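Toll-receptor-related 2 (Hydra vulgaris, PDB 4W8H) probably signals as a Toll-related transmembrane receptor, its TIR domain, the piece described here, likely recruiting partners by TIR-TIR interaction. Local coordinates at residues V117-R120 / N121-R124; I9-P13 / E14-W18; K33-N37 / I38-T42. All blocks are in the same frame, centred on the assembly; numbering follows the deposited sequence.

Contact 1 of 3, residues V117-R120 / N121-R124; sequences VFWR and NLFR
N121 folds back against V117, one turn earlier in the helix, and reaches R120 with its tip. Its CB lies 3.4 Å from the carbonyl oxygen V117 O, and CG passes alongside that oxygen at 3.2 Å. ND2 faces the valine methyl CG2 at 3.6 Å. The carbonyl branch turns toward the arginines: R120 NE donates to N121 OD1 over 3.3 Å, from above the amide plane though within its own guanidinium plane, a bond that holds for one of two R120 conformers. R124 NH2 makes a weak bond to the same oxygen, equally conditional on one conformer and so doubtful. An alanine here removes the amide oxygen, and the two neighbouring guanidinium groups would probably be left close together without the acceptor they share. On the inner side, W119 and L122 run side by side, CZ3 3.9 Å from CD2. The F123 ring has W119 O over one face, and F123 N donates to that oxygen at 2.9 Å (173°). F118-W119 matches the Phe-Trp of box 3 in TIR domains. F118 and L122 pack on strands 87-91 and 107-108, W119 and F123 on helix 16-29, so this face of helix 115-127 is set against both.

Contact 2 of 3, residues I9-P13 / E14-W18; sequences ICYAP and EDREW
A12 meets D15, and P13 meets R16, through the backbone bonds that lead into helix 16-29: D15 N donates to A12 O over 2.9 Å and R16 N to P13 O over 3.0 Å. Both span three residues and both donors stand well above the carbonyl plane, two successive bonds of 3-10 type round P13 and E14. Polar side-chain links run through D15. It occupies the N-cap position without capping the helix, its carboxylate being engaged elsewhere: a water bridges OD2 (2.7 Å) to A12 N (2.8 Å), S66 also bonds OD2, and R93 forms a salt bridge with OD1. The loop opens the beta-alpha-beta crossover formed by strand 5-10, the box 1 strand of TIR domains, helix 16-29 and strand 34-35 in this flavodoxin-like fold. Van der Waals contact is carried by Y11 and E14. The Y11 chi1 of 71° sets CG between the backbone N and the carbonyl carbon, bringing ring atom CE2 to 3.9 Å from R16 CA, while its hydroxyl bonds N37 beyond. E14 bends at chi2 (84°) and curls back, placing OE1 3.5 Å from the methyl CB of A12.

Contact 3 of 3, residues K33-N37 / I38-T42; sequences KTFVN and IRDDT
D40 is gripped from two directions, by the backbone of V36 and by the guanidinium of its neighbour R39. R39 and D40 probably match the Arg-Asp that opens box 2 of TIR domains, at the BB loop. With CG anti to the carbonyl carbon (chi1 -58°), the D40 carboxylate turns to V36 N, which donates to OD2 over 2.9 Å in a nearly straight bond (172°), arriving on the anti side. R39 meets the same group side-on, NE reaching D40 OD1 at 3.0 Å. Its second nitrogen, NH2, forms a salt bridge with D40 OD2 at 2.9 Å on the syn lone pair, so OD2 holds two donors on different sides and the carboxylate can hardly rotate. R39 NH1 adds a salt bridge to E28 of helix 16-29. The short helix 37-40 begins here: V36 O accepts from both R39 N and D40 N, the latter at 2.8 Å. Packing lies next to these bonds. D40 CB itself sits over the centre of the F35 ring, a CH-pi contact of 3.6 Å to the centroid, only 11° off the normal. V36 CG1 lies over one face of the R39 guanidinium, 3.4 Å from NH2. N37 has Y11 as its outside partner, while its ND2 holds a water at 3.0 Å that donates to D41 OD2 at 3.1 Å.

Overall arrangement
The three contacts fall at what correspond to sequence boxes 1, 2 and 3 of TIR domains, in the order contact 2, contact 3, contact 1. Contacts 2 and 3 lie about 13 Å apart between centres and are knit together at neighbouring strands of the sheet: I9 N lies 3.2 Å from F35 O, a probable backbone bond, and Y11 OH approaches N37 OD1 at 2.7 Å. Contact 1 stands farther off, about 19 Å from contact 2 between centres, but touches it where W119 CH2 packs 4.3 Å from W18 CZ2. It does not meet contact 3, the nearest atoms of the two being about 8 Å apart. Side chains of both pack against helix 16-29.

Contact 1 of 3, residues V117-R120 / N121-R124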
# COMPACT_ATOMS: atom_id res chain seq x y z
N VAL A 117 -1.60 14.92 10.66
CA VAL A 117 -1.38 13.67 11.42
C VAL A 117 -1.25 12.41 10.54
O VAL A 117 -1.05 11.29 11.05
CB VAL A 117 -2.46 13.44 12.48
CG1 VAL A 117 -2.58 14.65 13.41
CG2 VAL A 117 -3.79 13.16 11.87
N PHE A 118 -1.34 12.58 9.24
CA PHE A 118 -1.25 11.47 8.30
C PHE A 118 0.01 10.63 8.49
O PHE A 118 -0.05 9.41 8.64
CB PHE A 118 -1.32 12.01 6.86
CG PHE A 118 -1.30 10.93 5.81
CD1 PHE A 118 -2.48 10.32 5.41
CD2 PHE A 118 -0.11 10.54 5.27
CE1 PHE A 118 -2.45 9.32 4.43
CE2 PHE A 118 -0.07 9.54 4.30
CZ PHE A 118 -1.24 8.94 3.88
N TRP A 119 1.19 11.26 8.45
CA TRP A 119 2.41 10.48 8.48
C TRP A 119 2.58 9.83 9.85
O TRP A 119 2.99 8.70 9.93
CB TRP A 119 3.63 11.36 8.11
CG TRP A 119 3.52 11.88 6.74
CD1 TRP A 119 3.32 13.17 6.33
CD2 TRP A 119 3.58 11.10 5.54
NE1 TRP A 119 3.26 13.25 4.97
CE2 TRP A 119 3.41 12.00 4.45
CE3 TRP A 119 3.77 9.74 5.26
CZ2 TRP A 119 3.37 11.57 3.13
CZ3 TRP A 119 3.80 9.35 3.92
CH2 TRP A 119 3.57 10.25 2.88
N ARG A 120 2.28 10.55 10.92
CA ARG A 120 2.31 10.00 12.27
C ARG A 120 1.49 8.72 12.35
O ARG A 120 1.91 7.72 12.91
CB ARG A 120 1.77 11.04 13.26
CG ARG A 120 1.67 10.58 14.71
CD ARG A 120 0.78 11.57 15.50
NE ARG A 120 -0.65 11.46 15.17
CZ ARG A 120 -1.62 12.17 15.74
NH1 ARG A 120 -2.88 11.98 15.37
NH2 ARG A 120 -1.36 13.07 16.69
N ASN A 121 0.28 8.79 11.82
CA ASN A 121 -0.60 7.63 11.89
C ASN A 121 -0.09 6.46 11.06
O ASN A 121 -0.13 5.31 11.50
CB ASN A 121 -2.01 8.01 11.41
CG ASN A 121 -2.74 8.94 12.37
OD1 ASN A 121 -2.33 9.15 13.51
ND2 ASN A 121 -3.82 9.52 11.88
N LEU A 122 0.39 6.75 9.87
CA LEU A 122 0.92 5.71 9.00
C LEU A 122 2.11 5.02 9.67
O LEU A 122 2.18 3.78 9.76
CB LEU A 122 1.32 6.32 7.66
CG LEU A 122 1.94 5.36 6.66
CD1 LEU A 122 0.97 4.19 6.30
CD2 LEU A 122 2.32 6.07 5.38
N PHE A 123 3.08 5.81 10.12
CA PHE A 123 4.29 5.22 10.66
C PHE A 123 3.96 4.46 11.95
O PHE A 123 4.55 3.42 12.22
CB PHE A 123 5.34 6.29 10.96
CG PHE A 123 5.89 6.99 9.75
CD1 PHE A 123 5.69 6.56 8.46
CD2 PHE A 123 6.53 8.18 9.93
CE1 PHE A 123 6.18 7.25 7.38
CE2 PHE A 123 7.03 8.89 8.86
CZ PHE A 123 6.85 8.42 7.57
N ARG A 124 3.04 4.95 12.76
CA ARG A 124 2.67 4.27 14.00
C ARG A 124 2.10 2.89 13.71
O ARG A 124 2.39 1.92 14.42
CB ARG A 124 1.67 5.15 14.76
CG ARG A 124 1.27 4.61 16.11
CD ARG A 124 0.09 5.39 16.63
NE ARG A 124 0.43 6.77 16.99
CZ ARG A 124 -0.23 7.86 16.58
NH1 ARG A 124 0.19 9.02 17.03
NH2 ARG A 124 -1.29 7.82 15.78

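Contact 2 of 3, residues I9-P13 / E14-W18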
# COMPACT_ATOMS: atom_id res chain seq x y z
N ILE A 9 4.06 -1.92 -1.23
CA ILE A 9 3.21 -0.82 -1.71
C ILE A 9 2.50 -1.27 -2.94
O ILE A 9 3.13 -1.57 -3.95
CB ILE A 9 4.02 0.42 -2.07
CG1 ILE A 9 5.10 0.71 -1.02
CG2 ILE A 9 3.06 1.63 -2.32
CD1 ILE A 9 4.59 1.13 0.29
N CYS A 10 1.20 -1.29 -2.86
CA CYS A 10 0.37 -1.66 -3.99
C CYS A 10 -0.34 -0.40 -4.55
O CYS A 10 -1.06 0.27 -3.81
CB CYS A 10 -0.69 -2.67 -3.54
SG CYS A 10 -1.76 -3.19 -4.87
N TYR A 11 -0.09 -0.07 -5.81
CA TYR A 11 -0.50 1.23 -6.38
C TYR A 11 -0.57 1.11 -7.89
O TYR A 11 0.09 0.27 -8.50
CB TYR A 11 0.49 2.33 -5.98
CG TYR A 11 1.83 2.23 -6.67
CD1 TYR A 11 2.78 1.27 -6.27
CD2 TYR A 11 2.14 3.02 -7.76
CE1 TYR A 11 3.95 1.13 -6.93
CE2 TYR A 11 3.34 2.91 -8.41
CZ TYR A 11 4.25 1.93 -8.01
OH TYR A 11 5.45 1.79 -8.70
N ALA A 12 -1.37 1.97 -8.49
CA ALA A 12 -1.48 2.07 -9.94
C ALA A 12 -0.36 2.93 -10.52
O ALA A 12 0.04 3.93 -9.93
CB ALA A 12 -2.82 2.66 -10.33
N PRO A 13 0.12 2.60 -11.72
CA PRO A 13 1.20 3.38 -12.33
C PRO A 13 0.85 4.85 -12.47
O PRO A 13 1.74 5.71 -12.38
CB PRO A 13 1.36 2.74 -13.70
CG PRO A 13 0.91 1.35 -13.53
CD PRO A 13 -0.17 1.37 -12.49
N GLU A 14 -0.42 5.18 -12.64
CA GLU A 14 -0.81 6.58 -12.82
C GLU A 14 -0.49 7.43 -11.58
O GLU A 14 -0.37 8.64 -11.66
CB GLU A 14 -2.31 6.64 -13.12
CG GLU A 14 -2.73 6.16 -14.49
CD GLU A 14 -2.93 4.67 -14.61
OE1 GLU A 14 -2.74 3.92 -13.64
OE2 GLU A 14 -3.30 4.24 -15.72
N ASP A 15 -0.39 6.79 -10.41
CA ASP A 15 -0.09 7.47 -9.14
C ASP A 15 1.37 7.35 -8.74
O ASP A 15 1.73 7.64 -7.62
CB ASP A 15 -0.98 6.85 -8.05
CG ASP A 15 -2.45 7.05 -8.33
OD1 ASP A 15 -2.86 8.14 -8.78
OD2 ASP A 15 -3.21 6.09 -8.10
N ARG A 16 2.23 6.93 -9.66
CA ARG A 16 3.64 6.69 -9.36
C ARG A 16 4.37 7.89 -8.81
O ARG A 16 5.27 7.71 -7.98
CB ARG A 16 4.36 6.16 -10.59
CG ARG A 16 5.72 5.53 -10.31
CD ARG A 16 6.18 4.67 -11.47
NE ARG A 16 6.45 5.48 -12.64
CZ ARG A 16 6.85 5.00 -13.81
NH1 ARG A 16 7.02 3.69 -13.99
NH2 ARG A 16 7.07 5.83 -14.80
N GLU A 17 4.07 9.08 -9.33
CA GLU A 17 4.82 10.25 -8.88
C GLU A 17 4.75 10.42 -7.35
O GLU A 17 5.80 10.50 -6.68
CB GLU A 17 4.37 11.53 -9.60
CG GLU A 17 5.25 12.77 -9.33
CD GLU A 17 4.75 14.05 -10.07
OE1 GLU A 17 3.64 14.02 -10.65
OE2 GLU A 17 5.46 15.08 -10.09
N TRP A 18 3.54 10.47 -6.80
CA TRP A 18 3.37 10.64 -5.35
C TRP A 18 3.85 9.39 -4.64
O TRP A 18 4.53 9.46 -3.62
CB TRP A 18 1.90 10.91 -5.01
CG TRP A 18 1.64 11.18 -3.57
CD1 TRP A 18 1.69 12.40 -2.94
CD2 TRP A 18 1.23 10.24 -2.60
NE1 TRP A 18 1.36 12.26 -1.63
CE2 TRP A 18 1.04 10.95 -1.39
CE3 TRP A 18 0.96 8.87 -2.63
CZ2 TRP A 18 0.63 10.32 -0.20
CZ3 TRP A 18 0.52 8.24 -1.44
CH2 TRP A 18 0.38 8.97 -0.24
O HOH W 1 -2.56 3.80 -6.78

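Contact 3 of 3, residues K33-N37 / I38-T42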
# COMPACT_ATOMS: atom_id res chain seq x y z
N LYS A 33 11.42 -0.47 5.92
CA LYS A 33 11.88 -1.29 4.81
C LYS A 33 10.68 -1.55 3.89
O LYS A 33 9.65 -2.08 4.33
CB LYS A 33 12.43 -2.63 5.32
CG LYS A 33 13.56 -2.51 6.30
CD LYS A 33 14.03 -3.91 6.82
CE LYS A 33 12.97 -4.61 7.69
NZ LYS A 33 13.39 -5.95 8.25
N THR A 34 10.81 -1.13 2.64
CA THR A 34 9.69 -1.09 1.71
C THR A 34 9.95 -1.92 0.47
O THR A 34 11.02 -1.81 -0.15
CB THR A 34 9.45 0.39 1.35
OG1 THR A 34 9.31 1.16 2.56
CG2 THR A 34 8.23 0.59 0.54
N PHE A 35 8.97 -2.74 0.08
CA PHE A 35 9.00 -3.44 -1.22
C PHE A 35 8.29 -2.56 -2.23
O PHE A 35 7.14 -2.18 -2.05
CB PHE A 35 8.27 -4.78 -1.13
CG PHE A 35 8.46 -5.65 -2.35
CD1 PHE A 35 7.83 -5.31 -3.54
CD2 PHE A 35 9.23 -6.79 -2.31
CE1 PHE A 35 8.00 -6.10 -4.67
CE2 PHE A 35 9.37 -7.58 -3.44
CZ PHE A 35 8.77 -7.24 -4.60
N VAL A 36 9.00 -2.24 -3.30
CA VAL A 36 8.47 -1.41 -4.38
C VAL A 36 8.76 -2.06 -5.69
O VAL A 36 9.92 -2.36 -6.01
CB VAL A 36 8.98 0.02 -4.35
CG1 VAL A 36 10.47 0.06 -4.33
CG2 VAL A 36 8.42 0.82 -5.50
N ASN A 37 7.70 -2.28 -6.45
CA ASN A 37 7.80 -3.07 -7.65
C ASN A 37 8.90 -2.65 -8.60
O ASN A 37 9.61 -3.53 -9.11
CB ASN A 37 6.48 -3.15 -8.40
CG ASN A 37 5.83 -1.80 -8.66
OD1 ASN A 37 6.37 -0.71 -8.37
ND2 ASN A 37 4.62 -1.88 -9.18
N ILE A 38 9.05 -1.35 -8.84
CA ILE A 38 9.95 -0.90 -9.90
C ILE A 38 11.38 -1.14 -9.53
O ILE A 38 12.23 -1.06 -10.41
CB ILE A 38 9.73 0.58 -10.30
CG1 ILE A 38 10.02 1.52 -9.14
CG2 ILE A 38 8.30 0.80 -10.83
CD1 ILE A 38 10.08 2.99 -9.60
N ARG A 39 11.67 -1.44 -8.26
CA ARG A 39 13.00 -1.84 -7.82
C ARG A 39 13.08 -3.35 -7.54
O ARG A 39 14.08 -3.99 -7.89
CB ARG A 39 13.37 -1.09 -6.55
CG ARG A 39 14.79 -1.38 -6.05
CD ARG A 39 15.08 -0.63 -4.78
NE ARG A 39 14.13 -1.08 -3.79
CZ ARG A 39 13.68 -0.36 -2.76
NH1 ARG A 39 14.13 0.87 -2.54
NH2 ARG A 39 12.76 -0.91 -1.96
N ASP A 40 12.09 -3.89 -6.85
CA ASP A 40 12.20 -5.20 -6.22
C ASP A 40 11.56 -6.36 -6.98
O ASP A 40 11.77 -7.50 -6.62
CB ASP A 40 11.65 -5.12 -4.79
CG ASP A 40 12.39 -4.08 -3.94
OD1 ASP A 40 13.64 -4.08 -3.99
OD2 ASP A 40 11.72 -3.27 -3.25
N ASP A 41 10.75 -6.08 -8.00
CA ASP A 41 10.14 -7.17 -8.77
C ASP A 41 11.26 -7.91 -9.49
O ASP A 41 12.27 -7.35 -9.88
CB ASP A 41 9.15 -6.67 -9.83
CG ASP A 41 7.76 -6.46 -9.31
OD1 ASP A 41 7.49 -6.68 -8.11
OD2 ASP A 41 6.90 -5.99 -10.11
N THR A 42 11.04 -9.20 -9.72
CA THR A 42 11.95 -10.04 -10.49
C THR A 42 11.51 -10.08 -11.95
O THR A 42 10.45 -10.59 -12.28
CB THR A 42 11.98 -11.47 -9.91
OG1 THR A 42 12.45 -11.43 -8.55
CG2 THR A 42 12.86 -12.38 -10.71
O HOH W 2 4.11 -4.67 -10.00